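Local coordinates for protein T cell receptor gamma chain (Monodelphis domestica, PDB 7L15) that forms the gamma chain of a marsupial gamma mu T cell receptor and, paired with the mu chain, probably takes part in antigen recognition, at residues I27-W37 and R48-K56. Sequence-based numbering, arbitrary orientation.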
ATOM      1  N   ILE B  27      -8.317 -17.113  -6.689  1.00 69.93           N
ATOM      2  CA  ILE B  27      -8.890 -16.360  -7.798  1.00 75.37           C
ATOM      3  C   ILE B  27     -10.397 -16.582  -7.805  1.00 88.22           C
ATOM      4  O   ILE B  27     -10.865 -17.726  -7.801  1.00 90.07           O
ATOM      5  CB  ILE B  27      -8.254 -16.770  -9.135  1.00 81.21           C
ATOM      6  CG1 ILE B  27      -9.112 -16.291 -10.308  1.00 85.11           C
ATOM      7  CG2 ILE B  27      -8.019 -18.283  -9.183  1.00 86.02           C
ATOM      8  CD1 ILE B  27      -9.232 -14.789 -10.399  1.00 88.51           C
ATOM      9  N   LEU B  28     -11.159 -15.485  -7.811  1.00 94.49           N
ATOM     10  CA  LEU B  28     -12.611 -15.516  -7.717  1.00 93.83           C
ATOM     11  C   LEU B  28     -13.232 -14.914  -8.969  1.00 94.47           C
ATOM     12  O   LEU B  28     -12.688 -13.974  -9.558  1.00 97.32           O
ATOM     13  CB  LEU B  28     -13.108 -14.758  -6.480  1.00 94.60           C
ATOM     14  CG  LEU B  28     -12.559 -15.212  -5.127  1.00 92.57           C
ATOM     15  CD1 LEU B  28     -11.439 -14.287  -4.652  1.00 88.26           C
ATOM     16  CD2 LEU B  28     -13.685 -15.313  -4.104  1.00 91.37           C
ATOM     17  N   ASN B  29     -14.399 -15.440  -9.334  1.00 93.58           N
ATOM     18  CA  ASN B  29     -15.049 -15.148 -10.607  1.00 93.13           C
ATOM     19  C   ASN B  29     -14.057 -15.227 -11.768  1.00 95.32           C
ATOM     20  O   ASN B  29     -13.878 -14.248 -12.502  1.00 97.88           O
ATOM     21  CB  ASN B  29     -15.733 -13.788 -10.581  1.00 91.09           C
ATOM     22  CG  ASN B  29     -16.706 -13.651  -9.436  1.00 90.06           C
ATOM     23  OD1 ASN B  29     -17.135 -14.641  -8.851  1.00 88.69           O
ATOM     24  ND2 ASN B  29     -17.055 -12.417  -9.101  1.00 92.64           N
ATOM     25  N   PRO B  30     -13.387 -16.367 -11.952  1.00 90.56           N
ATOM     26  CA  PRO B  30     -12.366 -16.448 -12.998  1.00 86.10           C
ATOM     27  C   PRO B  30     -12.966 -16.224 -14.379  1.00 85.46           C
ATOM     28  O   PRO B  30     -14.041 -16.728 -14.706  1.00 89.19           O
ATOM     29  CB  PRO B  30     -11.811 -17.871 -12.847  1.00 88.59           C
ATOM     30  CG  PRO B  30     -12.203 -18.301 -11.463  1.00 89.84           C
ATOM     31  CD  PRO B  30     -13.518 -17.638 -11.216  1.00 89.50           C
ATOM     32  N   VAL B  31     -12.261 -15.435 -15.182  1.00 79.81           N
ATOM     33  CA  VAL B  31     -12.618 -15.178 -16.568  1.00 77.03           C
ATOM     34  C   VAL B  31     -11.578 -15.713 -17.538  1.00 72.77           C
ATOM     35  O   VAL B  31     -11.694 -15.476 -18.745  1.00 68.68           O
ATOM     36  CB  VAL B  31     -12.847 -13.669 -16.801  1.00 84.52           C
ATOM     37  CG1 VAL B  31     -13.734 -13.415 -18.020  1.00 84.81           C
ATOM     38  CG2 VAL B  31     -13.449 -13.027 -15.566  1.00 88.01           C
ATOM     39  N   SER B  32     -10.558 -16.417 -17.049  1.00 72.85           N
ATOM     40  CA  SER B  32      -9.451 -16.836 -17.893  1.00 69.52           C
ATOM     41  C   SER B  32      -8.893 -18.153 -17.380  1.00 70.18           C
ATOM     42  O   SER B  32      -9.039 -18.501 -16.205  1.00 74.25           O
ATOM     43  CB  SER B  32      -8.335 -15.776 -17.939  1.00 56.00           C
ATOM     44  OG  SER B  32      -7.330 -16.143 -18.871  1.00 58.72           O
ATOM     45  N   ASP B  33      -8.218 -18.868 -18.272  1.00 70.26           N
ATOM     46  CA  ASP B  33      -7.599 -20.133 -17.912  1.00 71.35           C
ATOM     47  C   ASP B  33      -6.181 -19.977 -17.367  1.00 72.22           C
ATOM     48  O   ASP B  33      -5.640 -20.933 -16.792  1.00 77.48           O
ATOM     49  CB  ASP B  33      -7.585 -21.065 -19.122  1.00 71.22           C
ATOM     50  CG  ASP B  33      -7.209 -22.479 -18.756  1.00 73.08           C
ATOM     51  OD1 ASP B  33      -7.738 -22.987 -17.747  1.00 76.13           O
ATOM     52  OD2 ASP B  33      -6.394 -23.080 -19.478  1.00 75.13           O
ATOM     53  N   TYR B  34      -5.564 -18.811 -17.522  1.00 66.11           N
ATOM     54  CA  TYR B  34      -4.162 -18.625 -17.170  1.00 64.05           C
ATOM     55  C   TYR B  34      -4.030 -17.753 -15.928  1.00 66.26           C
ATOM     56  O   TYR B  34      -4.704 -16.721 -15.800  1.00 62.60           O
ATOM     57  CB  TYR B  34      -3.386 -18.035 -18.350  1.00 60.41           C
ATOM     58  CG  TYR B  34      -3.435 -18.968 -19.527  1.00 63.06           C
ATOM     59  CD1 TYR B  34      -2.500 -19.981 -19.672  1.00 69.73           C
ATOM     60  CD2 TYR B  34      -4.464 -18.889 -20.452  1.00 73.94           C
ATOM     61  CE1 TYR B  34      -2.564 -20.870 -20.736  1.00 74.91           C
ATOM     62  CE2 TYR B  34      -4.544 -19.773 -21.520  1.00 76.27           C
ATOM     63  CZ  TYR B  34      -3.589 -20.757 -21.658  1.00 76.27           C
ATOM     64  OH  TYR B  34      -3.659 -21.628 -22.715  1.00 78.52           O
ATOM     65  N   VAL B  35      -3.188 -18.202 -15.003  1.00 60.95           N
ATOM     66  CA  VAL B  35      -2.806 -17.445 -13.822  1.00 59.36           C
ATOM     67  C   VAL B  35      -1.354 -17.035 -14.004  1.00 58.21           C
ATOM     68  O   VAL B  35      -0.492 -17.891 -14.247  1.00 53.40           O
ATOM     69  CB  VAL B  35      -2.998 -18.272 -12.543  1.00 63.31           C
ATOM     70  CG1 VAL B  35      -2.585 -17.465 -11.323  1.00 61.60           C
ATOM     71  CG2 VAL B  35      -4.452 -18.719 -12.426  1.00 62.60           C
ATOM     72  N   HIS B  36      -1.087 -15.730 -13.906  1.00 60.00           N
ATOM     73  CA  HIS B  36       0.234 -15.159 -14.148  1.00 56.99           C
ATOM     74  C   HIS B  36       0.864 -14.734 -12.831  1.00 51.73           C
ATOM     75  O   HIS B  36       0.170 -14.248 -11.941  1.00 57.74           O
ATOM     76  CB  HIS B  36       0.147 -13.951 -15.083  1.00 50.33           C
ATOM     77  CG  HIS B  36      -0.601 -14.219 -16.351  1.00 51.86           C
ATOM     78  ND1 HIS B  36       0.032 -14.360 -17.570  1.00 54.05           N
ATOM     79  CD2 HIS B  36      -1.926 -14.368 -16.593  1.00 49.92           C
ATOM     80  CE1 HIS B  36      -0.872 -14.584 -18.508  1.00 51.77           C
ATOM     81  NE2 HIS B  36      -2.068 -14.592 -17.942  1.00 52.77           N
ATOM     82  N   TRP B  37       2.181 -14.908 -12.714  1.00 49.98           N
ATOM     83  CA  TRP B  37       2.921 -14.574 -11.497  1.00 50.16           C
ATOM     84  C   TRP B  37       3.997 -13.556 -11.832  1.00 48.94           C
ATOM     85  O   TRP B  37       4.950 -13.877 -12.545  1.00 50.23           O
ATOM     86  CB  TRP B  37       3.541 -15.813 -10.852  1.00 50.12           C
ATOM     87  CG  TRP B  37       2.548 -16.613 -10.064  1.00 52.95           C
ATOM     88  CD1 TRP B  37       1.874 -17.716 -10.481  1.00 51.93           C
ATOM     89  CD2 TRP B  37       2.102 -16.351  -8.730  1.00 41.10           C
ATOM     90  NE1 TRP B  37       1.041 -18.170  -9.484  1.00 51.04           N
ATOM     91  CE2 TRP B  37       1.166 -17.348  -8.398  1.00 56.54           C
ATOM     92  CE3 TRP B  37       2.419 -15.388  -7.779  1.00 46.85           C
ATOM     93  CZ2 TRP B  37       0.535 -17.399  -7.161  1.00 58.44           C
ATOM     94  CZ3 TRP B  37       1.779 -15.436  -6.546  1.00 49.76           C
ATOM     95  CH2 TRP B  37       0.855 -16.436  -6.250  1.00 47.05           C
ATOM     96  N   ARG B  48       7.192 -10.626 -15.300  1.00 44.66           N
ATOM     97  CA  ARG B  48       6.504 -11.886 -15.117  1.00 41.89           C
ATOM     98  C   ARG B  48       7.531 -12.996 -14.968  1.00 43.50           C
ATOM     99  O   ARG B  48       8.559 -13.003 -15.651  1.00 41.67           O
ATOM    100  CB  ARG B  48       5.569 -12.172 -16.287  1.00 41.61           C
ATOM    101  CG  ARG B  48       4.629 -13.333 -15.972  1.00 49.24           C
ATOM    102  CD  ARG B  48       3.666 -13.628 -17.112  1.00 44.30           C
ATOM    103  NE  ARG B  48       4.344 -14.298 -18.213  1.00 46.82           N
ATOM    104  CZ  ARG B  48       3.753 -14.671 -19.341  1.00 56.10           C
ATOM    105  NH1 ARG B  48       2.458 -14.436 -19.526  1.00 52.35           N
ATOM    106  NH2 ARG B  48       4.462 -15.272 -20.287  1.00 57.69           N
ATOM    107  N   LEU B  49       7.280 -13.902 -14.023  1.00 47.84           N
ATOM    108  CA  LEU B  49       8.145 -15.056 -13.816  1.00 51.81           C
ATOM    109  C   LEU B  49       7.666 -16.288 -14.568  1.00 53.64           C
ATOM    110  O   LEU B  49       8.487 -17.018 -15.125  1.00 53.21           O
ATOM    111  CB  LEU B  49       8.243 -15.390 -12.323  1.00 52.70           C
ATOM    112  CG  LEU B  49       8.618 -14.261 -11.359  1.00 61.70           C
ATOM    113  CD1 LEU B  49       9.039 -14.802 -10.002  1.00 69.27           C
ATOM    114  CD2 LEU B  49       9.712 -13.391 -11.929  1.00 53.69           C
ATOM    115  N   LEU B  50       6.358 -16.536 -14.596  1.00 54.84           N
ATOM    116  CA  LEU B  50       5.799 -17.736 -15.206  1.00 56.67           C
ATOM    117  C   LEU B  50       4.313 -17.515 -15.439  1.00 63.58           C
ATOM    118  O   LEU B  50       3.707 -16.598 -14.881  1.00 60.12           O
ATOM    119  CB  LEU B  50       6.024 -18.983 -14.332  1.00 52.90           C
ATOM    120  CG  LEU B  50       5.279 -19.190 -13.004  1.00 52.82           C
ATOM    121  CD1 LEU B  50       3.822 -19.621 -13.183  1.00 55.91           C
ATOM    122  CD2 LEU B  50       6.007 -20.226 -12.155  1.00 50.93           C
ATOM    123  N   VAL B  51       3.724 -18.394 -16.243  1.00 61.41           N
ATOM    124  CA  VAL B  51       2.284 -18.433 -16.439  1.00 60.89           C
ATOM    125  C   VAL B  51       1.814 -19.877 -16.296  1.00 63.87           C
ATOM    126  O   VAL B  51       2.505 -20.817 -16.706  1.00 64.70           O
ATOM    127  CB  VAL B  51       1.865 -17.838 -17.800  1.00 60.97           C
ATOM    128  CG1 VAL B  51       2.484 -18.624 -18.952  1.00 57.16           C
ATOM    129  CG2 VAL B  51       0.349 -17.803 -17.910  1.00 63.12           C
ATOM    130  N   TYR B  52       0.654 -20.053 -15.679  1.00 61.43           N
ATOM    131  CA  TYR B  52       0.125 -21.360 -15.337  1.00 62.86           C
ATOM    132  C   TYR B  52      -1.254 -21.501 -15.956  1.00 66.19           C
ATOM    133  O   TYR B  52      -2.106 -20.620 -15.791  1.00 53.66           O
ATOM    134  CB  TYR B  52       0.055 -21.535 -13.817  1.00 67.61           C
ATOM    135  CG  TYR B  52      -0.671 -22.779 -13.345  1.00 74.29           C
ATOM    136  CD1 TYR B  52      -0.078 -24.033 -13.430  1.00 71.15           C
ATOM    137  CD2 TYR B  52      -1.939 -22.692 -12.789  1.00 77.87           C
ATOM    138  CE1 TYR B  52      -0.740 -25.171 -12.984  1.00 82.83           C
ATOM    139  CE2 TYR B  52      -2.608 -23.819 -12.337  1.00 83.46           C
ATOM    140  CZ  TYR B  52      -2.008 -25.057 -12.437  1.00 87.63           C
ATOM    141  OH  TYR B  52      -2.680 -26.179 -11.991  1.00 96.64           O
ATOM    142  N   SER B  53      -1.454 -22.597 -16.684  1.00 70.03           N
ATOM    143  CA  SER B  53      -2.754 -22.942 -17.250  1.00 74.36           C
ATOM    144  C   SER B  53      -3.490 -23.825 -16.247  1.00 72.76           C
ATOM    145  O   SER B  53      -3.063 -24.953 -15.975  1.00 71.37           O
ATOM    146  CB  SER B  53      -2.581 -23.656 -18.588  1.00 81.46           C
ATOM    147  OG  SER B  53      -3.832 -24.054 -19.123  1.00 82.74           O
ATOM    148  N   ARG B  54      -4.598 -23.323 -15.697  1.00 66.53           N
ATOM    149  CA  ARG B  54      -5.321 -24.100 -14.699  1.00 70.45           C
ATOM    150  C   ARG B  54      -5.858 -25.401 -15.296  1.00 81.47           C
ATOM    151  O   ARG B  54      -5.714 -26.475 -14.698  1.00 74.78           O
ATOM    152  CB  ARG B  54      -6.453 -23.263 -14.105  1.00 82.40           C
ATOM    153  CG  ARG B  54      -5.999 -22.251 -13.052  1.00 87.30           C
ATOM    154  CD  ARG B  54      -7.199 -21.697 -12.327  1.00 95.02           C
ATOM    155  NE  ARG B  54      -8.259 -21.413 -13.283  1.00103.61           N
ATOM    156  CZ  ARG B  54      -9.522 -21.190 -12.952  1.00110.35           C
ATOM    157  NH1 ARG B  54      -9.888 -21.218 -11.677  1.00113.24           N
ATOM    158  NH2 ARG B  54     -10.415 -20.944 -13.899  1.00111.61           N
ATOM    159  N   SER B  55      -6.461 -25.327 -16.486  1.00 82.37           N
ATOM    160  CA  SER B  55      -7.025 -26.514 -17.116  1.00 82.28           C
ATOM    161  C   SER B  55      -5.946 -27.553 -17.382  1.00 85.17           C
ATOM    162  O   SER B  55      -5.953 -28.639 -16.791  1.00 84.66           O
ATOM    163  CB  SER B  55      -7.734 -26.136 -18.417  1.00 82.40           C
ATOM    164  OG  SER B  55      -6.791 -26.054 -19.473  1.00 82.96           O
ATOM    165  N   LYS B  56      -4.986 -27.224 -18.256  1.00 87.02           N
ATOM    166  CA  LYS B  56      -3.890 -28.143 -18.547  1.00 84.52           C
ATOM    167  C   LYS B  56      -2.973 -28.376 -17.342  1.00 77.00           C
ATOM    168  O   LYS B  56      -2.060 -29.203 -17.442  1.00 73.48           O
ATOM    169  CB  LYS B  56      -3.060 -27.640 -19.745  1.00 80.85           C
ATOM    170  CG  LYS B  56      -3.906 -27.040 -20.878  1.00 81.80           C
ATOM    171  CD  LYS B  56      -3.190 -27.016 -22.228  1.00 83.27           C
ATOM    172  CE  LYS B  56      -1.894 -26.215 -22.222  1.00 85.70           C
ATOM    173  NZ  LYS B  56      -2.096 -24.739 -22.061  1.00 92.14           N
TER
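Arg48 meets His36 across the hairpin of strands 34-40 and 47-53, the C-C' pair of an immunoglobulin V domain. A turn at chi3 (74°) brings its NH1 to His36 ND1 at 3.1 Å, in the imidazole plane; the bond is bent (138°). Asp62 pairs with Arg48 NE, and Thr115 O of the mu chain takes NH1 as well. Leu49 N then bonds to Trp37 O, and Leu50 O accepts from Trp37 N while its CD1 lies 3.8 Å from CD1 of the indole, on the face turned to the domain core. Val51 belongs to the other face: CG2, anti to the backbone N, sits over the His36 ring, 3.7 Å from its centroid. Tyr52 exchanges two backbone bonds with Val35, fixing the antiparallel register.

Beyond this, Asp33 grips the strand's end. Ser53 OG donates to its OD2 (2.8 Å). Arg54 N donates to Asp33 O, and the side chain reaches back to Pro30, its NH2 3.5 Å from Pro30 CB. Ser55 completes the grip, N to Asp33 OD1 (2.9 Å) and OG to OD2 (3.0 Å), the latter from the face opposite Ser53 OG. Lys56 NZ approaches the Tyr34 ring at its edge.

Three donors on one carboxylate would probably stabilise its negative charge and hold the CDR1 and CDR2 loops together, while ND1 acting as acceptor is consistent with a neutral His36 that carries its proton on NE2.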